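Local coordinates for protein Rv1989c (MbcT) (Mycobacterium tuberculosis, PDB 6FKG) that degrades NAD(+) by phosphorolysis as the toxin of a type II toxin-antitoxin pair and is neutralised by the antitoxin MbcA, which blocks access to its active site, at the interface of chains A and B. Coordinates in Å, arbitrary orientation; residue numbers count along the deposited sequence, not the author numbering. Chains: chain A, Rv1989c (MbcT); chain B, Rv1990c (MbcA).

Contact 1: the interface of chains A and B. Residues chain A 44-47, 72, 76, 123, 125; chain B 83-84, 113-115.
The C-terminal tail of the antitoxin MbcA, of the MbcA/ParS/Xre family, ends here in the RES-domain toxin MbcT, with the terminal carboxylate of B:Val115 set among arginines of both chains. The antitoxin acts by blocking access to the toxin active site, and this tail end is probably part of that plug.

Hydrogen bonds fix the carboxylate, one arginine to each oxygen. From the toxin, A:Arg72 on helix 63-76 comes end-on: its NH1 and NH2 both bond B:Val115 O, the NH2 bond being 2.7 Å long. The oxygen lies in the guanidinium plane, but the nitrogens stand about 50° above the carboxylate plane. The chain reaches it by an extended CB-CG step and a bend at chi3 (69°). From the antitoxin itself, B:Arg83 holds the other oxygen, also end-on, with NH1 3.1 Å from B:Val115 OXT. Its CG takes the crowded position between backbone N and carbonyl carbon (chi1 75°), after which the chain runs extended. Water 1 ties B:Arg83 NH2 to the backbone carbonyl A:Arg72 O, so the antitoxin arginine is linked to the helix that carries the toxin arginine.

Like charges gather around the tail: the guanidinium NH2 atoms of A:Arg72 and B:Arg83 are 4.1 Å apart, and A:Arg47 lies near, with A:Trp125 NE1 over one face of its guanidinium, toward the rim. The carboxylate may offset this repulsion and would be expected to stay ionised.

Apolar contacts flank the charges. A:Trp125 brings its six-membered ring to B:Leu84, CZ2 meeting methyl CD2 at 3.9 Å in an oblique crossing, while CD1 of the same leucine reaches A:Ala76 CB. Further up the tail, B:Val113 CG1 rests 4.0 Å from A:Gly46 CA. Separately, A:Phe44 crosses B:Leu84 at about a right angle, its ring tip CZ abutting the backbone oxygen B:Leu84 O at 3.4 Å.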
ATOM      1  N   PHE A  44      16.333   0.900 -22.958  1.00 30.50           N
ATOM      2  CA  PHE A  44      17.210   0.936 -21.790  1.00 32.17           C
ATOM      3  C   PHE A  44      17.606   2.339 -21.360  1.00 33.60           C
ATOM      4  O   PHE A  44      17.903   2.571 -20.180  1.00 32.35           O
ATOM      5  CB  PHE A  44      18.475   0.128 -22.053  1.00 31.26           C
ATOM      6  CG  PHE A  44      19.346  -0.023 -20.836  1.00 33.38           C
ATOM      7  CD1 PHE A  44      18.968  -0.870 -19.807  1.00 34.57           C
ATOM      8  CD2 PHE A  44      20.534   0.684 -20.723  1.00 36.25           C
ATOM      9  CE1 PHE A  44      19.765  -1.021 -18.679  1.00 35.75           C
ATOM     10  CE2 PHE A  44      21.336   0.549 -19.597  1.00 34.83           C
ATOM     11  CZ  PHE A  44      20.947  -0.310 -18.576  1.00 30.48           C
ATOM     12  N   GLY A  45      17.601   3.272 -22.301  1.00 30.91           N
ATOM     13  CA  GLY A  45      18.247   4.557 -22.087  1.00 29.87           C
ATOM     14  C   GLY A  45      19.712   4.532 -22.495  1.00 36.48           C
ATOM     15  O   GLY A  45      20.310   3.468 -22.624  1.00 38.08           O
ATOM     16  N   GLY A  46      20.285   5.713 -22.706  1.00 30.07           N
ATOM     17  CA  GLY A  46      21.704   5.864 -22.988  1.00 29.82           C
ATOM     18  C   GLY A  46      22.187   7.128 -22.304  1.00 30.75           C
ATOM     19  O   GLY A  46      21.398   7.835 -21.665  1.00 27.86           O
ATOM     20  N   ARG A  47      23.480   7.422 -22.403  1.00 29.33           N
ATOM     21  CA  ARG A  47      23.982   8.584 -21.688  1.00 27.81           C
ATOM     22  C   ARG A  47      23.235   9.847 -22.109  1.00 28.76           C
ATOM     23  O   ARG A  47      22.990  10.721 -21.274  1.00 27.80           O
ATOM     24  CB  ARG A  47      25.495   8.794 -21.906  1.00 31.25           C
ATOM     25  CG  ARG A  47      25.967  10.088 -21.243  1.00 29.48           C
ATOM     26  CD  ARG A  47      27.515  10.247 -21.214  1.00 39.68           C
ATOM     27  NE  ARG A  47      28.163   9.137 -20.521  1.00 31.39           N
ATOM     28  CZ  ARG A  47      28.482   9.123 -19.230  1.00 32.68           C
ATOM     29  NH1 ARG A  47      28.237  10.168 -18.452  1.00 34.89           N
ATOM     30  NH2 ARG A  47      29.066   8.049 -18.712  1.00 42.16           N
ATOM     31  N   ARG A  72      34.766  -0.102 -24.434  1.00 39.14           N
ATOM     32  CA  ARG A  72      34.048   0.385 -23.259  1.00 39.05           C
ATOM     33  C   ARG A  72      32.836  -0.486 -22.952  1.00 40.59           C
ATOM     34  O   ARG A  72      32.493  -0.714 -21.783  1.00 37.22           O
ATOM     35  CB  ARG A  72      33.604   1.842 -23.459  1.00 42.56           C
ATOM     36  CG  ARG A  72      34.760   2.856 -23.481  1.00 44.94           C
ATOM     37  CD  ARG A  72      34.261   4.306 -23.605  1.00 45.89           C
ATOM     38  NE  ARG A  72      33.571   4.788 -22.404  1.00 47.00           N
ATOM     39  CZ  ARG A  72      32.272   5.074 -22.332  1.00 52.75           C
ATOM     40  NH1 ARG A  72      31.498   4.947 -23.404  1.00 45.68           N
ATOM     41  NH2 ARG A  72      31.749   5.504 -21.184  1.00 54.33           N
ATOM     42  N   ALA A  76      32.270  -2.814 -19.566  1.00 41.71           N
ATOM     43  CA  ALA A  76      31.021  -2.820 -18.803  1.00 45.89           C
ATOM     44  C   ALA A  76      30.428  -4.227 -18.696  1.00 38.91           C
ATOM     45  O   ALA A  76      29.736  -4.540 -17.727  1.00 38.81           O
ATOM     46  CB  ALA A  76      30.000  -1.863 -19.433  1.00 41.32           C
ATOM     47  N   ASP A 123      29.281   8.313 -13.697  1.00 43.52           N
ATOM     48  CA  ASP A 123      28.221   7.306 -13.745  1.00 48.62           C
ATOM     49  C   ASP A 123      26.810   7.900 -13.810  1.00 50.15           C
ATOM     50  O   ASP A 123      25.860   7.200 -14.157  1.00 53.20           O
ATOM     51  CB  ASP A 123      28.333   6.378 -12.533  1.00 54.46           C
ATOM     52  CG  ASP A 123      29.418   5.322 -12.702  1.00 67.07           C
ATOM     53  OD1 ASP A 123      30.252   5.456 -13.624  1.00 71.25           O
ATOM     54  OD2 ASP A 123      29.433   4.350 -11.916  1.00 73.62           O
ATOM     55  N   TRP A 125      24.049   9.794 -15.509  1.00 36.53           N
ATOM     56  CA  TRP A 125      23.621  10.231 -16.841  1.00 35.50           C
ATOM     57  C   TRP A 125      22.558  11.321 -16.818  1.00 36.74           C
ATOM     58  O   TRP A 125      22.160  11.792 -17.877  1.00 32.20           O
ATOM     59  CB  TRP A 125      23.056   9.060 -17.655  1.00 40.34           C
ATOM     60  CG  TRP A 125      24.048   8.001 -18.021  1.00 46.21           C
ATOM     61  CD1 TRP A 125      25.399   8.032 -17.818  1.00 45.26           C
ATOM     62  CD2 TRP A 125      23.763   6.744 -18.647  1.00 36.46           C
ATOM     63  NE1 TRP A 125      25.972   6.869 -18.281  1.00 41.23           N
ATOM     64  CE2 TRP A 125      24.994   6.064 -18.799  1.00 44.91           C
ATOM     65  CE3 TRP A 125      22.592   6.128 -19.099  1.00 40.25           C
ATOM     66  CZ2 TRP A 125      25.083   4.801 -19.381  1.00 46.33           C
ATOM     67  CZ3 TRP A 125      22.679   4.872 -19.676  1.00 45.45           C
ATOM     68  CH2 TRP A 125      23.921   4.220 -19.810  1.00 46.99           C
TER
ATOM     69  N   ARG B  83      27.780  -2.050 -13.599  1.00 42.45           N
ATOM     70  CA  ARG B  83      27.610  -0.631 -13.310  1.00 41.62           C
ATOM     71  C   ARG B  83      26.410  -0.041 -14.055  1.00 41.81           C
ATOM     72  O   ARG B  83      25.868   0.984 -13.637  1.00 47.62           O
ATOM     73  CB  ARG B  83      28.880   0.160 -13.651  1.00 47.63           C
ATOM     74  CG  ARG B  83      29.117   0.393 -15.133  1.00 48.13           C
ATOM     75  CD  ARG B  83      30.175   1.472 -15.324  1.00 54.04           C
ATOM     76  NE  ARG B  83      30.640   1.574 -16.706  1.00 50.39           N
ATOM     77  CZ  ARG B  83      30.045   2.292 -17.658  1.00 55.47           C
ATOM     78  NH1 ARG B  83      28.938   2.979 -17.403  1.00 52.88           N
ATOM     79  NH2 ARG B  83      30.556   2.311 -18.880  1.00 50.51           N
ATOM     80  N   LEU B  84      25.985  -0.681 -15.145  1.00 38.60           N
ATOM     81  CA  LEU B  84      24.827  -0.189 -15.892  1.00 38.55           C
ATOM     82  C   LEU B  84      23.518  -0.564 -15.196  1.00 42.82           C
ATOM     83  O   LEU B  84      22.460  -0.022 -15.518  1.00 42.75           O
ATOM     84  CB  LEU B  84      24.834  -0.719 -17.335  1.00 34.38           C
ATOM     85  CG  LEU B  84      26.038  -0.301 -18.185  1.00 37.23           C
ATOM     86  CD1 LEU B  84      26.020  -0.993 -19.537  1.00 33.62           C
ATOM     87  CD2 LEU B  84      26.106   1.223 -18.356  1.00 38.96           C
ATOM     88  N   VAL B 113      24.846   0.750 -28.029  1.00 32.44           N
ATOM     89  CA  VAL B 113      24.592   1.982 -27.296  1.00 29.21           C
ATOM     90  C   VAL B 113      25.839   2.361 -26.514  1.00 31.45           C
ATOM     91  O   VAL B 113      26.406   1.522 -25.833  1.00 34.23           O
ATOM     92  CB  VAL B 113      23.380   1.814 -26.334  1.00 32.37           C
ATOM     93  CG1 VAL B 113      23.161   3.061 -25.519  1.00 34.67           C
ATOM     94  CG2 VAL B 113      22.128   1.444 -27.132  1.00 29.80           C
ATOM     95  N   PHE B 114      26.272   3.614 -26.630  1.00 33.77           N
ATOM     96  CA  PHE B 114      27.471   4.084 -25.930  1.00 41.15           C
ATOM     97  C   PHE B 114      27.201   4.112 -24.425  1.00 46.95           C
ATOM     98  O   PHE B 114      26.179   4.641 -23.983  1.00 53.75           O
ATOM     99  CB  PHE B 114      27.892   5.477 -26.410  1.00 45.63           C
ATOM    100  CG  PHE B 114      28.338   5.528 -27.847  1.00 35.25           C
ATOM    101  CD1 PHE B 114      28.376   4.378 -28.627  1.00 36.62           C
ATOM    102  CD2 PHE B 114      28.726   6.727 -28.409  1.00 38.27           C
ATOM    103  CE1 PHE B 114      28.779   4.437 -29.943  1.00 33.68           C
ATOM    104  CE2 PHE B 114      29.142   6.794 -29.729  1.00 37.99           C
ATOM    105  CZ  PHE B 114      29.164   5.650 -30.493  1.00 39.08           C
ATOM    106  N   VAL B 115      28.100   3.534 -23.638  1.00 47.02           N
ATOM    107  CA  VAL B 115      27.813   3.375 -22.210  1.00 49.03           C
ATOM    108  C   VAL B 115      28.492   4.441 -21.355  1.00 56.53           C
ATOM    109  O   VAL B 115      29.116   5.362 -21.881  1.00 52.53           O
ATOM    110  CB  VAL B 115      28.215   1.969 -21.714  1.00 47.94           C
ATOM    111  CG1 VAL B 115      27.329   0.914 -22.375  1.00 53.20           C
ATOM    112  CG2 VAL B 115      29.677   1.687 -21.994  1.00 51.63           C
ATOM    113  OXT VAL B 115      28.406   4.422 -20.123  1.00 54.13           O
TER
HETATM  114  O   HOH W   1      32.891   0.809 -19.630  1.00 44.19           O

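Contact 2: the interface of chains A and B. Residues chain A 27-30, 32-33, 88-89; chain B 67, 109-112.
A:Arg33 of the RES-domain toxin reaches across to the MbcA/ParS/Xre-family antitoxin and meets two of its glutamates. CB leaves the backbone with CG anti to the carbonyl carbon, and a bend at chi2 (-42°) turns the chain. A:Arg33 CG passes 3.6 Å from B:Ala110 O, and CD approaches the carboxylate oxygen B:Glu67 OE2. A:Arg33 NE donates to B:Glu67 OE2 at 2.8 Å. NH2 of the same guanidinium donates to the other oxygen, B:Glu67 OE1, a side-on pair with one nitrogen to each oxygen. Both oxygens lie near the guanidinium plane, yet they are met from above the carboxylate plane, since the two flat groups are turned 40° apart. The methyl B:Ala110 CB sits over one guanidinium face, offset toward the rim, 3.5 Å from A:Arg33 CZ. NH1 points to the looser salt-bridge partner B:Glu111 OE2, whose carboxylate stands nearly perpendicular to the guanidinium.

B:Glu111 lies alongside A:Arg27, pointing the same way. This arginine is extended, CG anti to the backbone N, and gives its main bond to backbone: A:Arg27 NH2 donates to B:Glu111 O at 2.9 Å, on a lone pair in the carbonyl plane, whereas its contact with OE1 is weak. The glutamate carboxylate thus lies between two arginines, which would be expected to stabilise its negative charge.

B:Gly112 sets its CA over the face of the A:Tyr28 ring, 3.9 Å from the centroid. Water 4 joins the phenol OH of A:Tyr28 to B:Met109 O, and water 2 joins A:Tyr28 N to B:Gly112 O. The backbone bond from A:Gly30 N to B:Ala110 O is short and nearly straight (2.7 Å, 166° at H).

The site lies where the end of antitoxin helix 99-110 and the tail that follows pass along toxin strand 19-30, with the start of strand 89-97 beside it and B:Glu67 just beyond antitoxin helix 52-65.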
ATOM      1  N   ARG A  27      29.023   2.757 -36.632  1.00 35.49           N
ATOM      2  CA  ARG A  27      28.249   2.166 -35.565  1.00 38.79           C
ATOM      3  C   ARG A  27      28.511   0.675 -35.540  1.00 34.99           C
ATOM      4  O   ARG A  27      28.701   0.071 -36.605  1.00 37.56           O
ATOM      5  CB  ARG A  27      26.761   2.431 -35.800  1.00 37.11           C
ATOM      6  CG  ARG A  27      25.905   1.869 -34.730  1.00 42.69           C
ATOM      7  CD  ARG A  27      24.471   1.825 -35.153  1.00 38.29           C
ATOM      8  NE  ARG A  27      23.674   1.511 -33.987  1.00 36.74           N
ATOM      9  CZ  ARG A  27      22.358   1.399 -33.997  1.00 36.17           C
ATOM     10  NH1 ARG A  27      21.681   1.567 -35.136  1.00 37.50           N
ATOM     11  NH2 ARG A  27      21.730   1.119 -32.869  1.00 42.71           N
ATOM     12  N   TYR A  28      28.489   0.056 -34.361  1.00 30.85           N
ATOM     13  CA  TYR A  28      28.545  -1.398 -34.347  1.00 29.49           C
ATOM     14  C   TYR A  28      27.246  -1.920 -33.737  1.00 34.58           C
ATOM     15  O   TYR A  28      26.652  -1.275 -32.873  1.00 34.28           O
ATOM     16  CB  TYR A  28      29.789  -1.916 -33.592  1.00 31.49           C
ATOM     17  CG  TYR A  28      29.658  -1.852 -32.094  1.00 34.78           C
ATOM     18  CD1 TYR A  28      29.904  -0.675 -31.411  1.00 34.06           C
ATOM     19  CD2 TYR A  28      29.282  -2.978 -31.362  1.00 36.59           C
ATOM     20  CE1 TYR A  28      29.762  -0.601 -30.034  1.00 33.19           C
ATOM     21  CE2 TYR A  28      29.142  -2.919 -29.985  1.00 34.44           C
ATOM     22  CZ  TYR A  28      29.378  -1.734 -29.333  1.00 39.01           C
ATOM     23  OH  TYR A  28      29.234  -1.667 -27.974  1.00 36.16           O
ATOM     24  N   THR A  29      26.773  -3.058 -34.246  1.00 34.02           N
ATOM     25  CA  THR A  29      25.615  -3.736 -33.681  1.00 29.17           C
ATOM     26  C   THR A  29      25.854  -5.217 -33.692  1.00 36.65           C
ATOM     27  O   THR A  29      26.759  -5.689 -34.374  1.00 38.38           O
ATOM     28  CB  THR A  29      24.331  -3.489 -34.488  1.00 29.46           C
ATOM     29  OG1 THR A  29      24.450  -4.152 -35.754  1.00 31.11           O
ATOM     30  CG2 THR A  29      24.087  -2.004 -34.691  1.00 34.22           C
ATOM     31  N   GLY A  30      25.007  -5.964 -32.993  1.00 32.31           N
ATOM     32  CA  GLY A  30      24.924  -7.393 -33.255  1.00 36.29           C
ATOM     33  C   GLY A  30      24.673  -7.614 -34.738  1.00 44.33           C
ATOM     34  O   GLY A  30      23.988  -6.807 -35.380  1.00 34.84           O
ATOM     35  N   HIS A  32      22.781  -9.314 -36.473  1.00 45.62           N
ATOM     36  CA  HIS A  32      21.404  -9.471 -36.926  1.00 51.03           C
ATOM     37  C   HIS A  32      20.599  -8.163 -36.904  1.00 53.61           C
ATOM     38  O   HIS A  32      19.530  -8.079 -37.522  1.00 55.38           O
ATOM     39  CB  HIS A  32      20.685 -10.512 -36.062  1.00 47.72           C
ATOM     40  CG  HIS A  32      21.258 -11.889 -36.164  1.00 53.67           C
ATOM     41  ND1 HIS A  32      21.423 -12.541 -37.366  1.00 67.30           N
ATOM     42  CD2 HIS A  32      21.700 -12.742 -35.209  1.00 62.09           C
ATOM     43  CE1 HIS A  32      21.942 -13.737 -37.149  1.00 70.24           C
ATOM     44  NE2 HIS A  32      22.121 -13.883 -35.848  1.00 70.74           N
ATOM     45  N   ARG A  33      21.108  -7.152 -36.199  1.00 44.43           N
ATOM     46  CA  ARG A  33      20.368  -5.908 -35.979  1.00 40.27           C
ATOM     47  C   ARG A  33      20.408  -4.962 -37.170  1.00 46.69           C
ATOM     48  O   ARG A  33      21.357  -4.963 -37.956  1.00 46.84           O
ATOM     49  CB  ARG A  33      20.901  -5.185 -34.745  1.00 37.27           C
ATOM     50  CG  ARG A  33      20.779  -5.988 -33.474  1.00 42.66           C
ATOM     51  CD  ARG A  33      19.429  -6.694 -33.393  1.00 53.12           C
ATOM     52  NE  ARG A  33      19.288  -7.401 -32.126  1.00 50.35           N
ATOM     53  CZ  ARG A  33      18.779  -6.867 -31.022  1.00 44.80           C
ATOM     54  NH1 ARG A  33      18.318  -5.620 -31.027  1.00 41.78           N
ATOM     55  NH2 ARG A  33      18.709  -7.592 -29.914  1.00 40.92           N
ATOM     56  N   ALA A  88      28.734 -12.587 -32.788  1.00 40.83           N
ATOM     57  CA  ALA A  88      28.693 -11.964 -34.111  1.00 37.74           C
ATOM     58  C   ALA A  88      28.252 -10.508 -34.053  1.00 37.93           C
ATOM     59  O   ALA A  88      27.086 -10.210 -33.796  1.00 35.90           O
ATOM     60  CB  ALA A  88      27.769 -12.744 -35.029  1.00 41.17           C
ATOM     61  N   TYR A  89      29.194  -9.608 -34.305  1.00 39.72           N
ATOM     62  CA  TYR A  89      28.882  -8.190 -34.435  1.00 38.26           C
ATOM     63  C   TYR A  89      29.268  -7.723 -35.830  1.00 36.97           C
ATOM     64  O   TYR A  89      30.078  -8.350 -36.518  1.00 39.86           O
ATOM     65  CB  TYR A  89      29.628  -7.344 -33.396  1.00 35.86           C
ATOM     66  CG  TYR A  89      29.141  -7.463 -31.969  1.00 36.22           C
ATOM     67  CD1 TYR A  89      29.598  -8.489 -31.143  1.00 37.16           C
ATOM     68  CD2 TYR A  89      28.253  -6.533 -31.435  1.00 35.03           C
ATOM     69  CE1 TYR A  89      29.167  -8.598 -29.838  1.00 32.89           C
ATOM     70  CE2 TYR A  89      27.821  -6.629 -30.135  1.00 33.27           C
ATOM     71  CZ  TYR A  89      28.284  -7.658 -29.337  1.00 34.43           C
ATOM     72  OH  TYR A  89      27.845  -7.759 -28.042  1.00 36.01           O
TER
ATOM     73  N   GLU B  67      23.168 -13.581 -27.953  1.00 35.14           N
ATOM     74  CA  GLU B  67      23.339 -12.729 -29.126  1.00 34.32           C
ATOM     75  C   GLU B  67      24.520 -11.765 -28.957  1.00 35.12           C
ATOM     76  O   GLU B  67      25.125 -11.361 -29.940  1.00 38.55           O
ATOM     77  CB  GLU B  67      22.058 -11.927 -29.421  1.00 40.82           C
ATOM     78  CG  GLU B  67      22.184 -11.021 -30.659  1.00 45.73           C
ATOM     79  CD  GLU B  67      20.912 -10.242 -31.015  1.00 47.27           C
ATOM     80  OE1 GLU B  67      20.041 -10.065 -30.146  1.00 44.51           O
ATOM     81  OE2 GLU B  67      20.808  -9.772 -32.168  1.00 46.63           O
ATOM     82  N   MET B 109      23.005  -3.431 -25.554  1.00 27.91           N
ATOM     83  CA  MET B 109      24.309  -3.984 -25.891  1.00 32.82           C
ATOM     84  C   MET B 109      24.338  -4.412 -27.358  1.00 35.55           C
ATOM     85  O   MET B 109      25.316  -4.157 -28.060  1.00 32.75           O
ATOM     86  CB  MET B 109      24.640  -5.165 -24.978  1.00 37.36           C
ATOM     87  CG  MET B 109      24.848  -4.790 -23.525  1.00 30.48           C
ATOM     88  SD  MET B 109      24.871  -6.262 -22.485  1.00 33.03           S
ATOM     89  CE  MET B 109      26.408  -7.050 -23.008  1.00 33.81           C
ATOM     90  N   ALA B 110      23.255  -5.045 -27.809  1.00 31.33           N
ATOM     91  CA  ALA B 110      23.101  -5.504 -29.196  1.00 30.90           C
ATOM     92  C   ALA B 110      23.019  -4.362 -30.195  1.00 31.49           C
ATOM     93  O   ALA B 110      23.295  -4.564 -31.372  1.00 31.80           O
ATOM     94  CB  ALA B 110      21.845  -6.393 -29.335  1.00 32.80           C
ATOM     95  N   GLU B 111      22.644  -3.165 -29.735  1.00 33.11           N
ATOM     96  CA  GLU B 111      22.575  -1.999 -30.624  1.00 30.66           C
ATOM     97  C   GLU B 111      23.756  -1.052 -30.465  1.00 29.42           C
ATOM     98  O   GLU B 111      23.764   0.059 -31.014  1.00 30.65           O
ATOM     99  CB  GLU B 111      21.260  -1.237 -30.405  1.00 30.10           C
ATOM    100  CG  GLU B 111      20.045  -2.043 -30.867  1.00 32.66           C
ATOM    101  CD  GLU B 111      18.843  -1.193 -31.240  1.00 45.96           C
ATOM    102  OE1 GLU B 111      18.922   0.051 -31.171  1.00 48.63           O
ATOM    103  OE2 GLU B 111      17.809  -1.778 -31.613  1.00 45.74           O
ATOM    104  N   GLY B 112      24.782  -1.490 -29.738  1.00 28.76           N
ATOM    105  CA  GLY B 112      25.978  -0.682 -29.620  1.00 30.38           C
ATOM    106  C   GLY B 112      25.762   0.683 -28.993  1.00 34.40           C
ATOM    107  O   GLY B 112      26.411   1.657 -29.368  1.00 35.23           O
TER
HETATM  108  O   HOH W   2      27.706   1.780 -31.901  1.00 34.50           O
HETATM  109  O   HOH W   3      24.905 -11.329 -32.703  1.00 36.69           O
HETATM  110  O   HOH W   4      27.571  -3.374 -26.920  1.00 39.04           O

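The centres of the C-alpha atoms of contact 1 and contact 2 lie about 15 Å apart on one toxin-antitoxin interface. They share no residue but are continuous along the antitoxin: B:Gly112 at the end of contact 2 is bonded to B:Val113 in contact 1. The last helix, 99-110, thus leads into a tail that is anchored first on strand 19-30 and then at its terminal carboxylate by helix 63-76. Fixing the tail at both places suits an antitoxin that blocks access to the toxin active site. The pairing recurs through the deposited assembly of six toxins and six antitoxins, consistent with three heterotetramers.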